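Local atomic coordinates of ThiS/MoaD family protein (Amycolatopsis orientalis, PDB entry 4N6E), a protein that is the sulphur-carrier protein CysO, which probably delivers sulphur to the thiosugar synthase BexX for 2-thiosugar biosynthesis. Residues V58-E63 / D77-T82. Numbering follows the deposited sequence.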
loop_
_atom_site.group_PDB
_atom_site.type_symbol
_atom_site.label_atom_id
_atom_site.label_comp_id
_atom_site.label_asym_id
_atom_site.label_seq_id
_atom_site.Cartn_x
_atom_site.Cartn_y
_atom_site.Cartn_z
ATOM N N VAL B 58 -27.241 8.963 -34.124
ATOM C CA VAL B 58 -27.575 10.105 -34.964
ATOM C C VAL B 58 -28.883 10.733 -34.517
ATOM O O VAL B 58 -29.871 10.043 -34.344
ATOM C CB VAL B 58 -27.700 9.700 -36.439
ATOM C CG1 VAL B 58 -28.182 10.881 -37.270
ATOM C CG2 VAL B 58 -26.369 9.163 -36.961
ATOM N N TYR B 59 -28.878 12.049 -34.349
ATOM C CA TYR B 59 -30.071 12.786 -33.976
ATOM C C TYR B 59 -30.504 13.738 -35.087
ATOM O O TYR B 59 -29.658 14.317 -35.786
ATOM C CB TYR B 59 -29.826 13.549 -32.679
ATOM C CG TYR B 59 -29.447 12.629 -31.556
ATOM C CD1 TYR B 59 -28.122 12.212 -31.389
ATOM C CD2 TYR B 59 -30.402 12.152 -30.670
ATOM C CE1 TYR B 59 -27.769 11.344 -30.369
ATOM C CE2 TYR B 59 -30.059 11.288 -29.645
ATOM C CZ TYR B 59 -28.742 10.887 -29.502
ATOM O OH TYR B 59 -28.396 10.034 -28.491
ATOM N N VAL B 60 -31.828 13.860 -35.253
ATOM C CA VAL B 60 -32.458 14.899 -36.087
ATOM C C VAL B 60 -33.173 15.893 -35.160
ATOM O O VAL B 60 -34.056 15.498 -34.397
ATOM C CB VAL B 60 -33.450 14.291 -37.097
ATOM C CG1 VAL B 60 -34.215 15.377 -37.842
ATOM C CG2 VAL B 60 -32.709 13.400 -38.081
ATOM N N ASN B 61 -32.782 17.171 -35.229
ATOM C CA ASN B 61 -33.183 18.197 -34.238
ATOM C C ASN B 61 -33.342 17.600 -32.836
ATOM O O ASN B 61 -34.407 17.708 -32.229
ATOM C CB ASN B 61 -34.479 18.914 -34.652
ATOM C CG ASN B 61 -34.463 19.381 -36.103
ATOM O OD1 ASN B 61 -33.536 20.066 -36.544
ATOM N ND2 ASN B 61 -35.502 19.013 -36.852
ATOM N N ASP B 62 -32.283 16.938 -32.362
ATOM C CA ASP B 62 -32.217 16.334 -31.017
ATOM C C ASP B 62 -33.137 15.104 -30.756
ATOM O O ASP B 62 -33.320 14.699 -29.606
ATOM C CB ASP B 62 -32.411 17.409 -29.914
ATOM C CG ASP B 62 -31.184 18.345 -29.746
ATOM O OD1 ASP B 62 -30.071 18.036 -30.239
ATOM O OD2 ASP B 62 -31.345 19.403 -29.092
ATOM N N GLU B 63 -33.673 14.485 -31.805
ATOM C CA GLU B 63 -34.458 13.255 -31.648
ATOM C C GLU B 63 -33.671 12.070 -32.186
ATOM O O GLU B 63 -33.262 12.071 -33.340
ATOM C CB GLU B 63 -35.793 13.346 -32.401
ATOM C CG GLU B 63 -36.879 14.172 -31.716
ATOM C CD GLU B 63 -38.215 14.121 -32.464
ATOM O OE1 GLU B 63 -38.648 13.003 -32.848
ATOM O OE2 GLU B 63 -38.837 15.197 -32.671
ATOM N N ASP B 77 -35.781 20.221 -44.907
ATOM C CA ASP B 77 -34.795 21.268 -45.170
ATOM C C ASP B 77 -34.765 22.255 -44.012
ATOM O O ASP B 77 -35.799 22.808 -43.649
ATOM C CB ASP B 77 -35.122 22.023 -46.456
ATOM C CG ASP B 77 -34.030 23.000 -46.837
ATOM O OD1 ASP B 77 -33.046 22.556 -47.472
ATOM O OD2 ASP B 77 -34.144 24.198 -46.484
ATOM N N GLY B 78 -33.577 22.491 -43.454
ATOM C CA GLY B 78 -33.422 23.332 -42.259
ATOM C C GLY B 78 -33.216 22.533 -40.978
ATOM O O GLY B 78 -32.938 23.111 -39.923
ATOM N N ASP B 79 -33.362 21.208 -41.068
ATOM C CA ASP B 79 -33.113 20.315 -39.938
ATOM C C ASP B 79 -31.624 20.297 -39.594
ATOM O O ASP B 79 -30.779 20.488 -40.470
ATOM C CB ASP B 79 -33.575 18.878 -40.258
ATOM C CG ASP B 79 -35.092 18.686 -40.132
ATOM O OD1 ASP B 79 -35.792 19.554 -39.571
ATOM O OD2 ASP B 79 -35.588 17.635 -40.588
ATOM N N THR B 80 -31.319 20.084 -38.315
ATOM C CA THR B 80 -29.944 19.848 -37.858
ATOM C C THR B 80 -29.748 18.361 -37.579
ATOM O O THR B 80 -30.583 17.736 -36.924
ATOM C CB THR B 80 -29.625 20.634 -36.570
ATOM O OG1 THR B 80 -29.755 22.038 -36.824
ATOM C CG2 THR B 80 -28.194 20.343 -36.085
ATOM N N LEU B 81 -28.638 17.809 -38.061
ATOM C CA LEU B 81 -28.340 16.394 -37.895
ATOM C C LEU B 81 -27.023 16.212 -37.122
ATOM O O LEU B 81 -25.944 16.569 -37.616
ATOM C CB LEU B 81 -28.281 15.714 -39.263
ATOM C CG LEU B 81 -28.233 14.178 -39.275
ATOM C CD1 LEU B 81 -29.164 13.606 -40.332
ATOM C CD2 LEU B 81 -26.822 13.634 -39.477
ATOM N N THR B 82 -27.121 15.660 -35.908
ATOM C CA THR B 82 -25.962 15.492 -35.041
ATOM C C THR B 82 -25.472 14.055 -35.024
ATOM O O THR B 82 -26.265 13.139 -34.883
ATOM C CB THR B 82 -26.278 15.878 -33.594
ATOM O OG1 THR B 82 -26.979 17.123 -33.565
ATOM C CG2 THR B 82 -24.996 16.006 -32.797
#
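Asn61 uses both ends of its amide, as well as its backbone, to prolong the pairing of two antiparallel strands past the point where they part. Its N donates to Thr80 O, while its side-chain OD1 accepts from Thr80 N over 2.8 Å in a nearly straight bond (174°), supplying an acceptor that the turning backbone no longer offers. With CG beside the backbone N (chi1 -48°), the amide reaches across to Asp79 and Thr80. ND2 then donates to Asp79 OD1 at 2.8 Å; this oxygen lies in the amide plane of Asn61, but the donor comes at it from above the carboxylate, the two planes standing 78° apart. Asp79 OD2 accepts from Lys76 N, so each carboxylate oxygen has a partner. An alanine in place of Asp79 would probably leave Asn61 ND2 and Lys76 N without these acceptors and the Asn61 amide less firmly oriented. In this ubiquitin-like fold, strand 80-88 runs between 3-6 and 56-60, and the type I' turn Val60-Glu63 leads from the latter into strand 63-64, outermost in this chain's sheet. Further along, Tyr59 and Thr82 form a hydrogen-bonded pair, Tyr59 N to Thr82 O and Thr82 N to Tyr59 O, both 2.9 Å. On the face carrying Val60 and Leu81, Val58 CG1 meets Leu81 CD2 at 3.8 Å, whereas the Tyr59 ring engages a basic side chain of the partner protein in a cation-pi contact.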